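Local coordinates for protein rhamnosidase B (Bacillus sp., PDB 2OKX) that probably hydrolyses alpha-L-rhamnosidic bonds, releasing terminal rhamnose from its substrates as an inverting glycoside hydrolase of family 78, at residues P19-W23 with F150-I154; R24-G28 with W163-F168; A40-A46 with L111-A117; D47-F53 with A91-F97; R106-G110 with T184-T188. Numbering follows the deposited sequence.

Contact 1 (P19-W23 with F150-I154); sequences PRNEW and FGEVI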
# COMPACT_ATOMS: atom_id res chain seq x y z
N PRO A 19 1.12 -1.15 -24.08
CA PRO A 19 1.83 -2.41 -23.85
C PRO A 19 1.87 -2.76 -22.37
O PRO A 19 1.79 -1.88 -21.51
CB PRO A 19 3.21 -2.12 -24.42
CG PRO A 19 3.39 -0.67 -24.11
CD PRO A 19 2.05 -0.08 -24.47
N ARG A 20 2.01 -4.05 -22.08
CA ARG A 20 2.07 -4.51 -20.70
C ARG A 20 3.47 -4.34 -20.13
O ARG A 20 4.46 -4.70 -20.78
CB ARG A 20 1.68 -5.99 -20.61
CG ARG A 20 1.84 -6.60 -19.21
CD ARG A 20 1.95 -8.12 -19.30
NE ARG A 20 2.14 -8.79 -18.01
CZ ARG A 20 1.17 -9.03 -17.13
NH1 ARG A 20 -0.08 -8.65 -17.38
NH2 ARG A 20 1.45 -9.70 -16.02
N ASN A 21 3.55 -3.79 -18.92
CA ASN A 21 4.82 -3.65 -18.22
C ASN A 21 5.98 -3.25 -19.13
O ASN A 21 6.96 -3.97 -19.24
CB ASN A 21 5.13 -4.98 -17.53
CG ASN A 21 6.34 -4.92 -16.62
OD1 ASN A 21 6.91 -5.96 -16.26
ND2 ASN A 21 6.74 -3.72 -16.24
N GLU A 22 5.87 -2.09 -19.77
CA GLU A 22 6.93 -1.63 -20.65
C GLU A 22 7.56 -0.33 -20.18
O GLU A 22 6.86 0.64 -19.91
CB GLU A 22 6.40 -1.44 -22.08
CG GLU A 22 7.45 -0.92 -23.07
CD GLU A 22 6.92 -0.78 -24.48
OE1 GLU A 22 6.62 0.35 -24.92
OE2 GLU A 22 6.80 -1.83 -25.16
N TRP A 23 8.89 -0.32 -20.10
CA TRP A 23 9.61 0.88 -19.70
C TRP A 23 10.21 1.47 -20.97
O TRP A 23 10.98 0.82 -21.67
CB TRP A 23 10.71 0.51 -18.68
CG TRP A 23 10.15 0.04 -17.36
CD1 TRP A 23 8.83 -0.19 -17.06
CD2 TRP A 23 10.89 -0.26 -16.17
NE1 TRP A 23 8.70 -0.60 -15.76
CE2 TRP A 23 9.95 -0.66 -15.19
CE3 TRP A 23 12.25 -0.23 -15.84
CZ2 TRP A 23 10.33 -1.03 -13.89
CZ3 TRP A 23 12.63 -0.60 -14.55
CH2 TRP A 23 11.67 -0.99 -13.59
N PHE A 150 4.65 -3.75 -11.34
CA PHE A 150 5.46 -4.94 -11.61
C PHE A 150 6.84 -4.91 -10.96
O PHE A 150 7.45 -3.85 -10.82
CB PHE A 150 5.65 -5.10 -13.12
CG PHE A 150 4.37 -5.24 -13.89
CD1 PHE A 150 3.88 -6.50 -14.23
CD2 PHE A 150 3.65 -4.12 -14.27
CE1 PHE A 150 2.70 -6.64 -14.94
CE2 PHE A 150 2.45 -4.25 -14.98
CZ PHE A 150 1.98 -5.51 -15.31
N GLY A 151 7.33 -6.09 -10.57
CA GLY A 151 8.66 -6.21 -10.01
C GLY A 151 9.50 -6.43 -11.25
O GLY A 151 9.23 -7.34 -12.02
N GLU A 152 10.53 -5.61 -11.46
CA GLU A 152 11.31 -5.72 -12.68
C GLU A 152 12.43 -6.74 -12.76
O GLU A 152 12.93 -7.24 -11.75
CB GLU A 152 11.85 -4.34 -13.09
CG GLU A 152 13.14 -3.88 -12.38
CD GLU A 152 12.90 -3.19 -11.03
OE1 GLU A 152 13.78 -2.41 -10.61
OE2 GLU A 152 11.84 -3.43 -10.41
N VAL A 153 12.79 -7.06 -14.00
CA VAL A 153 13.88 -7.97 -14.33
C VAL A 153 14.63 -7.20 -15.42
O VAL A 153 14.08 -6.96 -16.50
CB VAL A 153 13.37 -9.30 -14.90
CG1 VAL A 153 14.54 -10.11 -15.45
CG2 VAL A 153 12.67 -10.09 -13.80
N ILE A 154 15.86 -6.81 -15.12
CA ILE A 154 16.67 -6.02 -16.05
C ILE A 154 17.99 -6.68 -16.40
O ILE A 154 18.78 -7.00 -15.51
CB ILE A 154 17.01 -4.63 -15.45
CG1 ILE A 154 15.74 -3.94 -14.94
CG2 ILE A 154 17.72 -3.77 -16.49
CD1 ILE A 154 14.75 -3.54 -16.02
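The two segments run obliquely, with end-to-end directions 49° apart, and no hydrogen bond joins them. Their backbones come closest at N21 and F150, whose CA atoms are 6.8 Å apart, so the gap is bridged by side chains. N21 has positive phi and psi (40°/61°), a left-handed conformation just ahead of strand 22-31, and its CA-CB bond is aimed at the other segment. The side chain lies flat on F150: N21 CB is 3.5 Å from the centroid of the F150 ring and only 5° off its normal, a textbook CH-pi contact, while N21 CG is 3.4 Å from F150 CG. R20 reaches the rim of the same ring, R20 NH2 lying 3.5 Å from F150 CE1; its charge is paired with D224. Further along, the six-membered end of the W23 indole meets aliphatic carbon, with W23 CH2 3.4 Å from E152 CB and W23 CZ3 3.9 Å from I154 CD1. The carboxylate of E152 is engaged by R503, Y497 and S499, and N21 OD1 is bonded to S141 OG. Strand 153-155 belongs to a sheet that also holds strand 485-489, consistent with a place where the N-terminal sandwich abuts the concanavalin-like domain. Aromatic and aliphatic surfaces thus meet here, while the polar groups of R20, N21 and E152 find their partners elsewhere: cohesion between the two segments rests on dispersion and shape.

Contact 2 (R24-G28 with W163-F168); sequences RCFRG and WALPAF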
# COMPACT_ATOMS: atom_id res chain seq x y z
N ARG A 24 9.84 2.71 -21.27
CA ARG A 24 10.31 3.37 -22.49
C ARG A 24 11.06 4.68 -22.23
O ARG A 24 10.65 5.50 -21.41
CB ARG A 24 9.11 3.62 -23.40
CG ARG A 24 9.40 4.42 -24.67
CD ARG A 24 8.18 4.42 -25.58
NE ARG A 24 7.95 3.10 -26.17
CZ ARG A 24 8.66 2.59 -27.16
NH1 ARG A 24 9.66 3.29 -27.70
NH2 ARG A 24 8.39 1.38 -27.63
N CYS A 25 12.17 4.85 -22.96
CA CYS A 25 13.01 6.04 -22.84
C CYS A 25 12.67 7.10 -23.88
O CYS A 25 12.30 6.79 -25.01
CB CYS A 25 14.48 5.66 -23.02
SG CYS A 25 15.09 4.36 -21.93
N PHE A 26 12.81 8.37 -23.48
CA PHE A 26 12.56 9.49 -24.37
C PHE A 26 13.69 10.50 -24.22
O PHE A 26 14.19 10.72 -23.12
CB PHE A 26 11.22 10.18 -24.05
CG PHE A 26 10.02 9.32 -24.33
CD1 PHE A 26 9.53 8.43 -23.37
CD2 PHE A 26 9.37 9.41 -25.56
CE1 PHE A 26 8.42 7.64 -23.64
CE2 PHE A 26 8.25 8.61 -25.83
CZ PHE A 26 7.78 7.73 -24.87
N ARG A 27 14.09 11.10 -25.33
CA ARG A 27 15.16 12.10 -25.33
C ARG A 27 14.77 13.30 -26.19
O ARG A 27 14.25 13.15 -27.29
CB ARG A 27 16.47 11.51 -25.86
CG ARG A 27 17.20 10.60 -24.88
CD ARG A 27 18.43 9.97 -25.54
NE ARG A 27 19.36 10.98 -26.03
CZ ARG A 27 20.26 11.60 -25.28
NH1 ARG A 27 20.36 11.32 -23.99
NH2 ARG A 27 21.06 12.51 -25.82
N GLY A 28 15.01 14.49 -25.65
CA GLY A 28 14.70 15.71 -26.36
C GLY A 28 15.77 16.73 -26.05
O GLY A 28 16.20 16.85 -24.91
N TRP A 163 22.09 6.31 -21.63
CA TRP A 163 21.00 6.80 -22.47
C TRP A 163 20.41 8.15 -22.07
O TRP A 163 19.78 8.83 -22.88
CB TRP A 163 19.87 5.77 -22.53
CG TRP A 163 19.08 5.64 -21.25
CD1 TRP A 163 19.33 4.78 -20.22
CD2 TRP A 163 17.94 6.41 -20.86
NE1 TRP A 163 18.41 4.97 -19.21
CE2 TRP A 163 17.55 5.96 -19.58
CE3 TRP A 163 17.21 7.44 -21.47
CZ2 TRP A 163 16.46 6.51 -18.90
CZ3 TRP A 163 16.12 7.98 -20.79
CH2 TRP A 163 15.76 7.52 -19.52
N ALA A 164 20.61 8.55 -20.81
CA ALA A 164 20.06 9.81 -20.33
C ALA A 164 21.06 10.97 -20.33
O ALA A 164 20.69 12.10 -20.03
CB ALA A 164 19.49 9.63 -18.93
N LEU A 165 22.32 10.68 -20.66
CA LEU A 165 23.34 11.72 -20.66
C LEU A 165 23.30 12.60 -21.91
O LEU A 165 22.95 12.15 -23.00
CB LEU A 165 24.73 11.09 -20.51
CG LEU A 165 24.94 10.27 -19.23
CD1 LEU A 165 26.38 9.78 -19.18
CD2 LEU A 165 24.62 11.13 -18.01
N PRO A 166 23.67 13.89 -21.76
CA PRO A 166 23.69 14.87 -22.85
C PRO A 166 24.51 14.44 -24.06
O PRO A 166 24.12 14.70 -25.20
CB PRO A 166 24.26 16.11 -22.17
CG PRO A 166 23.74 15.99 -20.77
CD PRO A 166 23.98 14.53 -20.47
N ALA A 167 25.64 13.80 -23.82
CA ALA A 167 26.53 13.37 -24.90
C ALA A 167 26.16 12.02 -25.51
O ALA A 167 26.85 11.54 -26.41
CB ALA A 167 27.96 13.33 -24.39
N PHE A 168 25.09 11.40 -25.04
CA PHE A 168 24.68 10.11 -25.57
C PHE A 168 24.25 10.22 -27.03
O PHE A 168 23.57 11.17 -27.42
CB PHE A 168 23.52 9.53 -24.74
CG PHE A 168 23.07 8.17 -25.21
CD1 PHE A 168 21.95 8.04 -26.03
CD2 PHE A 168 23.78 7.03 -24.85
CE1 PHE A 168 21.54 6.79 -26.48
CE2 PHE A 168 23.38 5.77 -25.30
CZ PHE A 168 22.26 5.65 -26.12
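An arginine from a sheet strand clasps the carbonyls of a loop here, on the outer face of the N-terminal beta-sandwich. Segment 24-28, in strand 22-31, directs C25 and R27 at the loop, whereas F26 points away from it, toward V94 in the sandwich interior. R27 NH1 donates to W163 O (2.8 Å) and to L165 O (2.9 Å); a weak bond from R27 NH2 to L165 O, 3.4 Å, adds to the grip. L165 begins a type I beta turn closed by F168 N to L165 O at 3.1 Å, so one carbonyl serves both the turn and the arginine. F168 CB covers a face of the guanidinium, 3.7 Å from R27 NH1, and a salt bridge from R27 NE to D170 holds the same group from another edge. Nearer the start of the strand, the W163 ring takes C25 on its face: C25 SG is 3.6 Å from the centroid of the six-membered ring and 8° off the normal, a Cys sulfur-aromatic contact. The arrangement is that of a loop covering the outer face of a beta-sandwich sheet, held by a buried arginine that binds main-chain oxygens around a type I turn.

Contact 3 (A40-A46 with L111-A117); sequences AMLHITA and LIAEIEA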
# COMPACT_ATOMS: atom_id res chain seq x y z
N ALA A 40 12.97 28.88 -15.28
CA ALA A 40 12.73 27.96 -16.38
C ALA A 40 11.95 26.79 -15.78
O ALA A 40 12.51 25.97 -15.05
CB ALA A 40 14.05 27.48 -16.96
N MET A 41 10.66 26.74 -16.09
CA MET A 41 9.80 25.68 -15.57
C MET A 41 9.62 24.53 -16.56
O MET A 41 9.49 24.75 -17.77
CB MET A 41 8.42 26.25 -15.21
CG MET A 41 8.44 27.35 -14.17
SD MET A 41 9.24 26.84 -12.62
CE MET A 41 7.99 25.73 -11.94
N LEU A 42 9.62 23.31 -16.03
CA LEU A 42 9.42 22.12 -16.84
C LEU A 42 8.16 21.45 -16.31
O LEU A 42 8.13 20.92 -15.20
CB LEU A 42 10.62 21.18 -16.71
CG LEU A 42 10.70 20.01 -17.70
CD1 LEU A 42 12.10 19.41 -17.68
CD2 LEU A 42 9.66 18.96 -17.35
N HIS A 43 7.10 21.50 -17.12
CA HIS A 43 5.81 20.91 -16.78
C HIS A 43 5.73 19.54 -17.41
O HIS A 43 5.99 19.39 -18.61
CB HIS A 43 4.70 21.81 -17.30
CG HIS A 43 4.85 23.25 -16.91
ND1 HIS A 43 4.57 23.71 -15.65
CD2 HIS A 43 5.28 24.32 -17.62
CE1 HIS A 43 4.81 25.01 -15.59
NE2 HIS A 43 5.24 25.41 -16.78
N ILE A 44 5.36 18.53 -16.62
CA ILE A 44 5.33 17.17 -17.14
C ILE A 44 4.37 16.21 -16.43
O ILE A 44 4.05 16.38 -15.25
CB ILE A 44 6.75 16.56 -17.07
CG1 ILE A 44 6.74 15.09 -17.51
CG2 ILE A 44 7.29 16.67 -15.64
CD1 ILE A 44 8.12 14.44 -17.49
N THR A 45 3.92 15.22 -17.19
CA THR A 45 3.06 14.16 -16.67
C THR A 45 3.25 13.00 -17.63
O THR A 45 3.75 13.17 -18.73
CB THR A 45 1.57 14.57 -16.58
OG1 THR A 45 0.87 13.57 -15.82
CG2 THR A 45 0.94 14.67 -17.96
N ALA A 46 2.87 11.80 -17.19
CA ALA A 46 3.03 10.64 -18.04
C ALA A 46 2.07 9.53 -17.61
O ALA A 46 1.43 9.62 -16.57
CB ALA A 46 4.46 10.13 -17.98
N LEU A 111 3.78 10.40 -22.81
CA LEU A 111 4.59 11.40 -22.13
C LEU A 111 4.33 12.77 -22.75
O LEU A 111 4.27 12.90 -23.97
CB LEU A 111 6.08 11.08 -22.29
CG LEU A 111 7.01 12.22 -21.87
CD1 LEU A 111 6.92 12.45 -20.37
CD2 LEU A 111 8.44 11.88 -22.27
N ILE A 112 4.15 13.77 -21.90
CA ILE A 112 3.95 15.13 -22.36
C ILE A 112 4.75 16.04 -21.43
O ILE A 112 4.58 16.00 -20.21
CB ILE A 112 2.45 15.52 -22.35
CG1 ILE A 112 2.28 16.91 -22.97
CG2 ILE A 112 1.89 15.49 -20.94
CD1 ILE A 112 0.84 17.29 -23.25
N ALA A 113 5.65 16.82 -22.02
CA ALA A 113 6.50 17.72 -21.24
C ALA A 113 6.80 18.99 -22.02
O ALA A 113 6.93 18.97 -23.24
CB ALA A 113 7.80 17.01 -20.87
N GLU A 114 6.94 20.09 -21.29
CA GLU A 114 7.22 21.37 -21.92
C GLU A 114 8.03 22.26 -20.99
O GLU A 114 7.72 22.39 -19.81
CB GLU A 114 5.90 22.07 -22.27
CG GLU A 114 6.04 23.31 -23.12
CD GLU A 114 4.73 24.06 -23.26
OE1 GLU A 114 3.70 23.40 -23.47
OE2 GLU A 114 4.74 25.31 -23.18
N ILE A 115 9.09 22.86 -21.53
CA ILE A 115 9.94 23.76 -20.76
C ILE A 115 9.55 25.18 -21.16
O ILE A 115 9.58 25.52 -22.34
CB ILE A 115 11.43 23.54 -21.05
CG1 ILE A 115 11.84 22.14 -20.59
CG2 ILE A 115 12.26 24.60 -20.34
CD1 ILE A 115 13.31 21.83 -20.80
N GLU A 116 9.19 25.99 -20.18
CA GLU A 116 8.78 27.36 -20.43
C GLU A 116 9.56 28.34 -19.57
O GLU A 116 9.85 28.08 -18.40
CB GLU A 116 7.28 27.51 -20.16
CG GLU A 116 6.73 28.91 -20.33
CD GLU A 116 5.22 28.98 -20.16
OE1 GLU A 116 4.73 28.64 -19.07
OE2 GLU A 116 4.53 29.38 -21.12
N ALA A 117 9.89 29.48 -20.16
CA ALA A 117 10.63 30.53 -19.47
C ALA A 117 10.33 31.88 -20.10
O ALA A 117 10.44 32.04 -21.32
CB ALA A 117 12.12 30.24 -19.53
O HOH W 1 6.01 28.07 -16.99
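Side chains alternate between the two faces along each strand, and paired residues share a face. L42, I44, A46, L111, A113 and I115 are turned to the other sheet. I44 is fully extended (t, t), placing I44 CD1 3.7 Å from L111 CD1, and L111 (t, p) bends back so that the same CD1 lies 4.1 Å from A46 CB; L42 CG meets I115 CG1 at 3.8 Å. On the other face, M41 curls away with all three chi angles m. H43 (m) and E116 (t, t) converge on one water, 2.8 Å from H43 NE2 and donating to E116 OE1 at 2.5 Å, while H43 ND1 is bonded to S75. T45 and I112, both t at chi1, bring their CG2 methyls to a tight 3.2 Å. Main-chain bonds pair M41 with E116, H43 with E114 and T45 with I112, the shortest E116 N to M41 O at 2.7 Å. An apolar inner face and a more polar outer one fit a beta-sandwich, consistent with the galactose-binding-like fold of this domain.

Contact 4 (D47-F53 with A91-F97); sequences DSRYVLF and AVLVLHF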
# COMPACT_ATOMS: atom_id res chain seq x y z
N ASP A 47 1.99 8.50 -18.45
CA ASP A 47 1.14 7.35 -18.19
C ASP A 47 2.05 6.15 -18.43
O ASP A 47 2.48 5.94 -19.56
CB ASP A 47 -0.03 7.34 -19.19
CG ASP A 47 -1.03 6.24 -18.90
OD1 ASP A 47 -0.59 5.12 -18.59
OD2 ASP A 47 -2.25 6.49 -19.00
N SER A 48 2.31 5.33 -17.41
CA SER A 48 1.75 5.47 -16.06
C SER A 48 2.56 6.34 -15.08
O SER A 48 1.99 7.11 -14.31
CB SER A 48 1.58 4.08 -15.44
OG SER A 48 1.00 3.18 -16.36
N ARG A 49 3.88 6.18 -15.10
CA ARG A 49 4.77 6.93 -14.21
C ARG A 49 6.06 7.32 -14.95
O ARG A 49 6.38 6.73 -15.98
CB ARG A 49 5.13 6.08 -12.99
CG ARG A 49 3.94 5.62 -12.15
CD ARG A 49 3.30 6.77 -11.40
NE ARG A 49 2.28 6.32 -10.46
CZ ARG A 49 0.97 6.37 -10.66
NH1 ARG A 49 0.48 6.87 -11.79
NH2 ARG A 49 0.14 5.93 -9.73
N TYR A 50 6.79 8.30 -14.43
CA TYR A 50 8.03 8.73 -15.07
C TYR A 50 9.17 9.03 -14.11
O TYR A 50 8.96 9.22 -12.91
CB TYR A 50 7.78 10.01 -15.89
CG TYR A 50 7.63 11.25 -15.03
CD1 TYR A 50 6.37 11.70 -14.64
CD2 TYR A 50 8.74 11.94 -14.55
CE1 TYR A 50 6.22 12.81 -13.80
CE2 TYR A 50 8.61 13.04 -13.71
CZ TYR A 50 7.35 13.47 -13.34
OH TYR A 50 7.23 14.54 -12.48
N VAL A 51 10.38 9.07 -14.67
CA VAL A 51 11.60 9.43 -13.95
C VAL A 51 12.22 10.49 -14.87
O VAL A 51 12.56 10.20 -16.02
CB VAL A 51 12.57 8.26 -13.79
CG1 VAL A 51 13.85 8.76 -13.12
CG2 VAL A 51 11.94 7.15 -12.95
N LEU A 52 12.37 11.71 -14.36
CA LEU A 52 12.90 12.82 -15.15
C LEU A 52 14.38 13.13 -14.97
O LEU A 52 14.89 13.18 -13.85
CB LEU A 52 12.10 14.09 -14.84
CG LEU A 52 12.61 15.41 -15.42
CD1 LEU A 52 12.45 15.41 -16.93
CD2 LEU A 52 11.83 16.57 -14.80
N PHE A 53 15.06 13.35 -16.10
CA PHE A 53 16.48 13.68 -16.12
C PHE A 53 16.69 14.97 -16.92
O PHE A 53 16.12 15.13 -18.00
CB PHE A 53 17.31 12.58 -16.78
CG PHE A 53 17.27 11.26 -16.06
CD1 PHE A 53 16.23 10.37 -16.27
CD2 PHE A 53 18.30 10.90 -15.19
CE1 PHE A 53 16.21 9.13 -15.63
CE2 PHE A 53 18.28 9.67 -14.54
CZ PHE A 53 17.24 8.78 -14.77
N ALA A 91 15.78 13.97 -20.73
CA ALA A 91 15.63 12.53 -20.87
C ALA A 91 14.58 12.04 -19.89
O ALA A 91 14.54 12.48 -18.74
CB ALA A 91 16.95 11.83 -20.61
N VAL A 92 13.72 11.14 -20.34
CA VAL A 92 12.67 10.63 -19.48
C VAL A 92 12.48 9.13 -19.62
O VAL A 92 12.55 8.58 -20.72
CB VAL A 92 11.31 11.29 -19.79
CG1 VAL A 92 10.26 10.82 -18.78
CG2 VAL A 92 11.43 12.81 -19.77
N LEU A 93 12.24 8.48 -18.49
CA LEU A 93 11.97 7.05 -18.47
C LEU A 93 10.50 6.97 -18.09
O LEU A 93 10.11 7.48 -17.04
CB LEU A 93 12.80 6.33 -17.40
CG LEU A 93 12.40 4.86 -17.21
CD1 LEU A 93 12.79 4.06 -18.44
CD2 LEU A 93 13.09 4.28 -15.98
N VAL A 94 9.69 6.36 -18.94
CA VAL A 94 8.28 6.24 -18.64
C VAL A 94 7.92 4.77 -18.45
O VAL A 94 8.23 3.93 -19.30
CB VAL A 94 7.39 6.84 -19.77
CG1 VAL A 94 5.92 6.60 -19.46
CG2 VAL A 94 7.66 8.33 -19.91
N LEU A 95 7.30 4.47 -17.32
CA LEU A 95 6.87 3.10 -17.03
C LEU A 95 5.39 3.03 -17.37
O LEU A 95 4.60 3.79 -16.81
CB LEU A 95 7.05 2.77 -15.54
CG LEU A 95 8.42 2.75 -14.87
CD1 LEU A 95 8.95 4.18 -14.71
CD2 LEU A 95 8.30 2.08 -13.51
N HIS A 96 5.01 2.17 -18.30
CA HIS A 96 3.59 2.03 -18.62
C HIS A 96 3.15 0.65 -18.18
O HIS A 96 3.65 -0.35 -18.67
CB HIS A 96 3.31 2.20 -20.11
CG HIS A 96 1.86 2.14 -20.44
ND1 HIS A 96 0.99 3.16 -20.11
CD2 HIS A 96 1.09 1.15 -20.95
CE1 HIS A 96 -0.25 2.79 -20.39
NE2 HIS A 96 -0.21 1.57 -20.90
N PHE A 97 2.20 0.60 -17.25
CA PHE A 97 1.73 -0.68 -16.73
C PHE A 97 0.91 -1.50 -17.72
O PHE A 97 1.09 -2.71 -17.83
CB PHE A 97 0.90 -0.45 -15.46
CG PHE A 97 1.64 0.28 -14.36
CD1 PHE A 97 2.99 0.03 -14.13
CD2 PHE A 97 0.98 1.19 -13.55
CE1 PHE A 97 3.67 0.68 -13.09
CE2 PHE A 97 1.65 1.84 -12.51
CZ PHE A 97 3.00 1.58 -12.28
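An antiparallel strand pair with a classic beta bulge at its start lies within the larger sheet of the N-terminal sandwich. D47 comes first: its carbonyl accepts H96 ND1 (D47 O to H96 ND1, 3.2 Å), while its carboxylate serves the neighbouring loops through Y104 and W187. A cis peptide bond then leads into S48, which with R49 forms the bulge opposite L95, so that L95 O receives both S48 N (2.8 Å) and R49 N (3.0 Å). S48 OG accepts F97 N at 3.0 Å in an almost straight bond, and S48 CB sits over the F97 ring, 3.9 Å from its centroid, a CH-pi contact. R49 folds its guanidinium back, R49 NH1 bonding S48 O at 2.9 Å, and R49 O takes L95 N at 2.8 Å. Y50 forms a non-hydrogen-bonded pair with V94; Y50 CB approaches V92 CG1 (3.9 Å), and its hydroxyl is bonded to D74 and Y76 of the facing sheet. V51 forms the next hydrogen-bonded pair, with L93 (V51 N to L93 O, 2.9 Å; L93 N to V51 O, 3.0 Å). L52 then turns inward, where L52 CD1 meets V92 CG2 at 4.0 Å and L42 packs against it. At F53, paired with A91, F53 N donates to A91 O at 2.8 Å, A91 N returns a bond to F53 O at 3.0 Å, and F53 CB lies 3.9 Å from A91 CB.

Contact 5 (R106-G110 with T184-T188); sequences RGRGG and TAPWT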
# COMPACT_ATOMS: atom_id res chain seq x y z
N ARG A 106 -5.95 2.04 -16.22
CA ARG A 106 -5.37 1.87 -17.55
C ARG A 106 -5.79 2.93 -18.56
O ARG A 106 -6.98 3.20 -18.75
CB ARG A 106 -5.72 0.49 -18.11
CG ARG A 106 -4.88 0.12 -19.32
CD ARG A 106 -5.39 -1.11 -20.06
NE ARG A 106 -4.46 -1.50 -21.12
CZ ARG A 106 -4.66 -2.50 -21.96
NH1 ARG A 106 -5.76 -3.23 -21.88
NH2 ARG A 106 -3.74 -2.78 -22.88
N GLY A 107 -4.79 3.54 -19.19
CA GLY A 107 -5.03 4.54 -20.21
C GLY A 107 -4.24 4.05 -21.41
O GLY A 107 -4.64 3.10 -22.08
N ARG A 108 -3.11 4.69 -21.68
CA ARG A 108 -2.25 4.30 -22.78
C ARG A 108 -0.88 4.92 -22.54
O ARG A 108 -0.78 5.95 -21.86
CB ARG A 108 -2.83 4.78 -24.12
CG ARG A 108 -2.96 6.29 -24.27
CD ARG A 108 -3.55 6.67 -25.63
NE ARG A 108 -2.71 6.23 -26.74
CZ ARG A 108 -3.01 6.44 -28.03
NH1 ARG A 108 -2.19 6.00 -28.98
NH2 ARG A 108 -4.13 7.06 -28.37
N GLY A 109 0.16 4.29 -23.07
CA GLY A 109 1.50 4.81 -22.88
C GLY A 109 1.59 6.25 -23.37
O GLY A 109 1.03 6.58 -24.41
N GLY A 110 2.27 7.10 -22.62
CA GLY A 110 2.38 8.48 -23.05
C GLY A 110 3.20 9.39 -22.17
O GLY A 110 3.32 9.19 -20.96
N THR A 184 -6.36 15.38 -25.13
CA THR A 184 -6.66 14.20 -25.92
C THR A 184 -6.95 13.04 -24.97
O THR A 184 -6.31 12.92 -23.92
CB THR A 184 -5.46 13.82 -26.82
OG1 THR A 184 -5.14 14.92 -27.68
CG2 THR A 184 -5.79 12.60 -27.68
N ALA A 185 -7.93 12.21 -25.31
CA ALA A 185 -8.29 11.07 -24.47
C ALA A 185 -7.07 10.18 -24.27
O ALA A 185 -6.20 10.11 -25.15
CB ALA A 185 -9.42 10.27 -25.11
N PRO A 186 -7.00 9.47 -23.14
CA PRO A 186 -7.99 9.43 -22.06
C PRO A 186 -7.82 10.48 -20.96
O PRO A 186 -8.63 10.55 -20.03
CB PRO A 186 -7.84 8.02 -21.52
CG PRO A 186 -6.36 7.80 -21.62
CD PRO A 186 -6.04 8.36 -23.00
N TRP A 187 -6.78 11.31 -21.06
CA TRP A 187 -6.52 12.33 -20.05
C TRP A 187 -7.30 13.60 -20.33
O TRP A 187 -6.74 14.64 -20.67
CB TRP A 187 -5.02 12.61 -20.02
CG TRP A 187 -4.21 11.35 -20.15
CD1 TRP A 187 -3.97 10.42 -19.18
CD2 TRP A 187 -3.59 10.86 -21.34
NE1 TRP A 187 -3.23 9.38 -19.69
CE2 TRP A 187 -2.98 9.63 -21.02
CE3 TRP A 187 -3.48 11.34 -22.65
CZ2 TRP A 187 -2.28 8.87 -21.96
CZ3 TRP A 187 -2.78 10.59 -23.59
CH2 TRP A 187 -2.19 9.36 -23.24
N THR A 188 -8.62 13.50 -20.19
CA THR A 188 -9.55 14.60 -20.45
C THR A 188 -9.01 15.97 -20.07
O THR A 188 -9.16 16.94 -20.82
CB THR A 188 -10.88 14.35 -19.72
OG1 THR A 188 -11.25 12.98 -19.88
CG2 THR A 188 -11.97 15.24 -20.30
O HOH W 2 -6.38 7.97 -26.94
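R108 and W187 carry most of this contact between two loops, with P186 filling in beside them. The six-membered end of the W187 indole rests against R108: R108 CG is 3.3 Å from W187 CH2, and R108 O lies near the ring plane, 3.3 Å from W187 CZ2. At its other end the indole NH is bonded to D47, and W10 stacks on the ring. P186, which follows a cis peptide bond, turns its ring toward the glycine-rich loop, with P186 CD 3.9 Å from R108 CG and P186 CG 3.8 Å from G107 CA. G107 has no side chain; a CB here would crowd P186 CG. No direct hydrogen bond crosses; instead a water accepts from R108 NH2 (2.8 Å) and donates to A185 O (2.8 Å). W187 centres an inverse gamma turn, T188 N bonding weakly to P186 O at 3.0 Å. A cis-proline that opens this tight turn presents the tryptophan to the inter-strand loops at one end of the beta-sandwich.

From the N terminus, strand 22-31 and the residues just before it supply the first halves of contacts 1 and 2, and strands 41-47 and 49-54 those of contacts 3 and 4. Contact 4 closes first, at 91-97, nested within contact 3, which closes at 111-117 after contact 5 has opened at 106-110. Contacts 3 and 4 both lie inside the loops of contacts 1 and 2, which close at 150-154 and 163-168 and cross each other. Contact 5 closes last, at 184-188, crossing contacts 1, 2 and 3. Contacts 3 and 4 each pair neighbouring strands of one of the two facing sheets, meeting through L111 and V92; contacts 1, 2 and 5 bind loops around them.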